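PDB 4DBF: 2-hydroxyhepta-2,4-diene-1,7-dioate isomerase from Corynebacterium glutamicum, which binds magnesium and probably acts as a metal-dependent oxaloacetate decarboxylase of the fumarylacetoacetate hydrolase (FAH) family. Local coordinates for residues V158-S170 with Y270-G282. Numbering follows the deposited sequence.
With MG (magnesium ion), chain C.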
loop_
_atom_site.group_PDB
_atom_site.type_symbol
_atom_site.label_atom_id
_atom_site.label_comp_id
_atom_site.label_asym_id
_atom_site.label_seq_id
_atom_site.Cartn_x
_atom_site.Cartn_y
_atom_site.Cartn_z
ATOM N N VAL A 158 -13.566 13.370 -8.885
ATOM C CA VAL A 158 -12.282 12.930 -8.363
ATOM C C VAL A 158 -11.502 12.010 -9.286
ATOM O O VAL A 158 -10.404 11.665 -8.972
ATOM C CB VAL A 158 -12.399 12.235 -6.998
ATOM C CG1 VAL A 158 -12.995 13.115 -5.946
ATOM C CG2 VAL A 158 -13.106 10.919 -7.100
ATOM N N VAL A 159 -12.086 11.597 -10.391
ATOM C CA VAL A 159 -11.354 10.735 -11.281
ATOM C C VAL A 159 -10.675 11.433 -12.468
ATOM O O VAL A 159 -11.265 12.215 -13.163
ATOM C CB VAL A 159 -12.046 9.394 -11.644
ATOM C CG1 VAL A 159 -13.230 9.028 -10.789
ATOM C CG2 VAL A 159 -12.202 9.151 -13.120
ATOM N N LEU A 160 -9.411 11.116 -12.639
ATOM C CA LEU A 160 -8.671 11.549 -13.772
ATOM C C LEU A 160 -9.144 10.837 -15.021
ATOM O O LEU A 160 -9.373 11.447 -15.994
ATOM C CB LEU A 160 -7.177 11.320 -13.585
ATOM C CG LEU A 160 -6.283 11.661 -14.753
ATOM C CD1 LEU A 160 -6.345 13.097 -15.164
ATOM C CD2 LEU A 160 -4.857 11.186 -14.632
ATOM N N GLY A 161 -9.229 9.531 -14.960
ATOM C CA GLY A 161 -9.650 8.764 -16.112
ATOM C C GLY A 161 -9.632 7.278 -15.836
ATOM O O GLY A 161 -9.499 6.839 -14.662
ATOM N N PHE A 162 -9.780 6.506 -16.909
ATOM C CA PHE A 162 -9.936 5.065 -16.767
ATOM C C PHE A 162 -8.718 4.434 -17.409
ATOM O O PHE A 162 -8.207 4.973 -18.368
ATOM C CB PHE A 162 -11.202 4.534 -17.507
ATOM C CG PHE A 162 -12.487 4.816 -16.762
ATOM C CD1 PHE A 162 -12.524 4.835 -15.374
ATOM C CD2 PHE A 162 -13.673 5.068 -17.456
ATOM C CE1 PHE A 162 -13.728 5.148 -14.677
ATOM C CE2 PHE A 162 -14.879 5.327 -16.755
ATOM C CZ PHE A 162 -14.883 5.379 -15.368
ATOM N N THR A 163 -8.279 3.282 -16.886
ATOM C CA THR A 163 -7.274 2.484 -17.570
ATOM C C THR A 163 -7.585 1.014 -17.368
ATOM O O THR A 163 -8.632 0.691 -16.855
ATOM C CB THR A 163 -5.809 2.925 -17.116
ATOM O OG1 THR A 163 -4.852 2.283 -17.960
ATOM C CG2 THR A 163 -5.567 2.579 -15.668
ATOM N N ILE A 164 -6.715 0.113 -17.790
ATOM C CA ILE A 164 -6.972 -1.294 -17.584
ATOM C C ILE A 164 -5.984 -1.765 -16.527
ATOM O O ILE A 164 -4.811 -1.291 -16.487
ATOM C CB ILE A 164 -6.740 -2.105 -18.892
ATOM C CG1 ILE A 164 -7.527 -1.496 -20.084
ATOM C CG2 ILE A 164 -7.115 -3.593 -18.622
ATOM C CD1 ILE A 164 -7.172 -2.175 -21.445
ATOM N N ILE A 165 -6.427 -2.677 -15.671
ATOM C CA ILE A 165 -5.501 -3.395 -14.763
ATOM C C ILE A 165 -5.680 -4.912 -14.925
ATOM O O ILE A 165 -6.777 -5.389 -15.163
ATOM C CB ILE A 165 -5.652 -2.927 -13.282
ATOM C CG1 ILE A 165 -4.611 -3.657 -12.398
ATOM C CG2 ILE A 165 -7.131 -3.170 -12.703
ATOM C CD1 ILE A 165 -4.502 -3.132 -10.994
ATOM N N ASN A 166 -4.582 -5.663 -14.836
ATOM C CA ASN A 166 -4.646 -7.126 -14.807
ATOM C C ASN A 166 -4.354 -7.477 -13.333
ATOM O O ASN A 166 -3.202 -7.315 -12.865
ATOM C CB ASN A 166 -3.601 -7.720 -15.806
ATOM C CG ASN A 166 -3.748 -9.198 -15.949
ATOM O OD1 ASN A 166 -4.381 -9.840 -15.088
ATOM N ND2 ASN A 166 -3.166 -9.773 -17.010
ATOM N N ASP A 167 -5.374 -7.885 -12.567
ATOM C CA ASP A 167 -5.182 -8.149 -11.125
ATOM C C ASP A 167 -4.725 -9.628 -11.031
ATOM O O ASP A 167 -5.538 -10.539 -10.781
ATOM C CB ASP A 167 -6.514 -7.888 -10.387
ATOM C CG ASP A 167 -6.462 -8.197 -8.912
ATOM O OD1 ASP A 167 -5.379 -8.345 -8.311
ATOM O OD2 ASP A 167 -7.542 -8.308 -8.299
ATOM N N VAL A 168 -3.431 -9.845 -11.209
ATOM C CA VAL A 168 -2.877 -11.211 -11.328
ATOM C C VAL A 168 -2.895 -11.765 -9.911
ATOM O O VAL A 168 -2.601 -11.029 -8.994
ATOM C CB VAL A 168 -1.441 -11.118 -11.839
ATOM C CG1 VAL A 168 -0.794 -12.484 -11.853
ATOM C CG2 VAL A 168 -1.458 -10.484 -13.297
ATOM N N SER A 169 -3.265 -13.036 -9.745
ATOM C CA SER A 169 -3.541 -13.614 -8.439
ATOM C C SER A 169 -3.117 -15.113 -8.442
ATOM O O SER A 169 -3.587 -15.859 -9.337
ATOM C CB SER A 169 -5.081 -13.616 -8.214
ATOM O OG SER A 169 -5.695 -12.379 -8.700
ATOM N N SER A 170 -2.279 -15.507 -7.482
ATOM C CA SER A 170 -1.989 -16.948 -7.243
ATOM C C SER A 170 -3.185 -17.503 -6.464
ATOM O O SER A 170 -3.350 -17.171 -5.281
ATOM C CB SER A 170 -0.739 -17.113 -6.386
ATOM O OG SER A 170 -0.582 -18.496 -5.970
ATOM N N TYR A 270 0.905 -15.691 -23.015
ATOM C CA TYR A 270 0.786 -14.274 -23.188
ATOM C C TYR A 270 -0.654 -13.972 -22.839
ATOM O O TYR A 270 -1.540 -14.711 -23.224
ATOM C CB TYR A 270 1.052 -13.865 -24.643
ATOM C CG TYR A 270 1.092 -12.362 -24.860
ATOM C CD1 TYR A 270 2.275 -11.627 -24.653
ATOM C CD2 TYR A 270 -0.043 -11.678 -25.256
ATOM C CE1 TYR A 270 2.294 -10.208 -24.846
ATOM C CE2 TYR A 270 -0.018 -10.265 -25.498
ATOM C CZ TYR A 270 1.148 -9.560 -25.271
ATOM O OH TYR A 270 1.148 -8.205 -25.512
ATOM N N ILE A 271 -0.883 -12.871 -22.130
ATOM C CA ILE A 271 -2.229 -12.480 -21.722
ATOM C C ILE A 271 -2.574 -11.050 -22.181
ATOM O O ILE A 271 -1.794 -10.136 -21.995
ATOM C CB ILE A 271 -2.429 -12.666 -20.139
ATOM C CG1 ILE A 271 -3.843 -12.268 -19.695
ATOM C CG2 ILE A 271 -1.439 -11.854 -19.278
ATOM C CD1 ILE A 271 -4.982 -13.143 -20.221
ATOM N N GLU A 272 -3.732 -10.869 -22.791
ATOM C CA GLU A 272 -4.087 -9.556 -23.280
ATOM C C GLU A 272 -5.494 -9.217 -22.821
ATOM O O GLU A 272 -6.470 -9.901 -23.204
ATOM C CB GLU A 272 -4.022 -9.535 -24.802
ATOM C CG GLU A 272 -4.274 -8.189 -25.462
ATOM C CD GLU A 272 -4.151 -8.321 -26.978
ATOM O OE1 GLU A 272 -5.031 -8.939 -27.599
ATOM O OE2 GLU A 272 -3.172 -7.819 -27.535
ATOM N N ILE A 273 -5.617 -8.127 -22.061
ATOM C CA ILE A 273 -6.938 -7.707 -21.661
ATOM C C ILE A 273 -7.395 -6.655 -22.669
ATOM O O ILE A 273 -6.608 -5.752 -23.019
ATOM C CB ILE A 273 -6.932 -7.044 -20.224
ATOM C CG1 ILE A 273 -6.197 -7.919 -19.154
ATOM C CG2 ILE A 273 -8.356 -6.627 -19.785
ATOM C CD1 ILE A 273 -6.761 -9.278 -18.968
ATOM N N GLU A 274 -8.664 -6.683 -23.053
ATOM C CA GLU A 274 -9.160 -5.635 -23.935
ATOM C C GLU A 274 -10.381 -4.953 -23.347
ATOM O O GLU A 274 -11.307 -5.621 -22.965
ATOM C CB GLU A 274 -9.504 -6.186 -25.332
ATOM C CG GLU A 274 -10.266 -5.226 -26.187
ATOM C CD GLU A 274 -10.622 -5.819 -27.545
ATOM O OE1 GLU A 274 -11.421 -6.804 -27.614
ATOM O OE2 GLU A 274 -10.132 -5.244 -28.539
ATOM N N ILE A 275 -10.378 -3.619 -23.284
ATOM C CA ILE A 275 -11.563 -2.874 -22.904
ATOM C C ILE A 275 -11.840 -1.835 -24.021
ATOM O O ILE A 275 -11.067 -0.919 -24.183
ATOM C CB ILE A 275 -11.454 -2.208 -21.499
ATOM C CG1 ILE A 275 -11.237 -3.240 -20.363
ATOM C CG2 ILE A 275 -12.715 -1.377 -21.239
ATOM C CD1 ILE A 275 -11.241 -2.639 -18.988
ATOM N N PRO A 276 -12.918 -2.013 -24.830
ATOM C CA PRO A 276 -13.188 -1.070 -25.949
ATOM C C PRO A 276 -13.337 0.352 -25.432
ATOM O O PRO A 276 -13.928 0.574 -24.355
ATOM C CB PRO A 276 -14.512 -1.603 -26.559
ATOM C CG PRO A 276 -15.092 -2.589 -25.499
ATOM C CD PRO A 276 -13.849 -3.161 -24.844
ATOM N N GLY A 277 -12.745 1.311 -26.116
ATOM C CA GLY A 277 -12.754 2.671 -25.577
ATOM C C GLY A 277 -11.477 3.048 -24.834
ATOM O O GLY A 277 -11.138 4.242 -24.721
ATOM N N ILE A 278 -10.767 2.032 -24.334
ATOM C CA ILE A 278 -9.471 2.240 -23.707
ATOM C C ILE A 278 -8.437 1.617 -24.629
ATOM O O ILE A 278 -7.607 2.323 -25.188
ATOM C CB ILE A 278 -9.426 1.600 -22.259
ATOM C CG1 ILE A 278 -10.617 2.128 -21.430
ATOM C CG2 ILE A 278 -7.999 1.835 -21.617
ATOM C CD1 ILE A 278 -10.569 1.696 -19.935
ATOM N N GLY A 279 -8.491 0.299 -24.824
ATOM C CA GLY A 279 -7.489 -0.357 -25.655
ATOM C C GLY A 279 -7.138 -1.731 -25.172
ATOM O O GLY A 279 -8.001 -2.443 -24.693
ATOM N N LYS A 280 -5.865 -2.089 -25.263
ATOM C CA LYS A 280 -5.450 -3.452 -24.901
ATOM C C LYS A 280 -4.249 -3.418 -23.974
ATOM O O LYS A 280 -3.368 -2.592 -24.145
ATOM C CB LYS A 280 -5.101 -4.249 -26.168
ATOM C CG LYS A 280 -6.331 -4.681 -26.959
ATOM C CD LYS A 280 -5.857 -5.340 -28.267
ATOM C CE LYS A 280 -7.043 -5.736 -29.124
ATOM N NZ LYS A 280 -6.572 -6.166 -30.484
ATOM N N LEU A 281 -4.234 -4.300 -22.998
ATOM C CA LEU A 281 -3.125 -4.453 -22.075
ATOM C C LEU A 281 -2.597 -5.876 -22.189
ATOM O O LEU A 281 -3.253 -6.822 -21.697
ATOM C CB LEU A 281 -3.559 -4.118 -20.612
ATOM C CG LEU A 281 -2.473 -4.296 -19.521
ATOM C CD1 LEU A 281 -1.234 -3.357 -19.802
ATOM C CD2 LEU A 281 -3.117 -3.996 -18.153
ATOM N N GLY A 282 -1.431 -6.042 -22.848
ATOM C CA GLY A 282 -0.839 -7.391 -23.120
ATOM C C GLY A 282 0.431 -7.557 -22.298
ATOM O O GLY A 282 1.194 -6.595 -22.148
HETATM MG MG MG C . -9.678 -8.613 -8.755
HETATM O O HOH W 1 -2.222 -8.130 -19.073
HETATM O O HOH W 2 -10.094 -9.448 -6.915
HETATM O O HOH W 3 -10.172 -6.694 -7.894
HETATM O O HOH W 4 -11.554 -9.188 -9.324
#
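Ile164 plugs into the hairpin formed by 270-282, and its two branches are received by different parts of it. Its CG2 presses on Ile273 CG2 at 3.5 Å, tighter than usual for two carbons, while CG1 passes alongside Ile278 CG2 at 3.7 Å and also meets the end of Ile275. With CG1 anti to the carbonyl carbon (chi1 -52°) and the chain extended beyond it, CD1 reaches the hairpin backbone, 3.4 Å from Gly279 O. Leu281 packs against CB and CG2 of Ile164, its CD2 3.6 Å from Ile164 O. Two residues earlier, Phe162 CB meets Ile278 CD1 at 3.8 Å.

No direct hydrogen bond joins the two segments: this is face-to-face packing of two sheets in the FAH-type C-terminal domain, strand 159-166 running at 151° to strand 270-275. A classic beta bulge, Ile278 and Gly279 opposite Ile275, lies where the second strand of the hairpin begins after the Pro276-Gly277 turn; the N atoms of Ile278 and Gly279 both bond to Ile275 O.

Asn166 brings the polar link. Its ND2 rests on Ile271 CG2 and gives a hydrogen bond to a water 2.8 Å away, which in turn donates to Leu281 O, while OD1 accepts from Glu136 N. Next along the chain, Asp167 OD2 binds magnesium at 2.2 Å; Glu136, Glu138 and three waters complete the site, and Lys112 forms a salt bridge with Asp167 OD1.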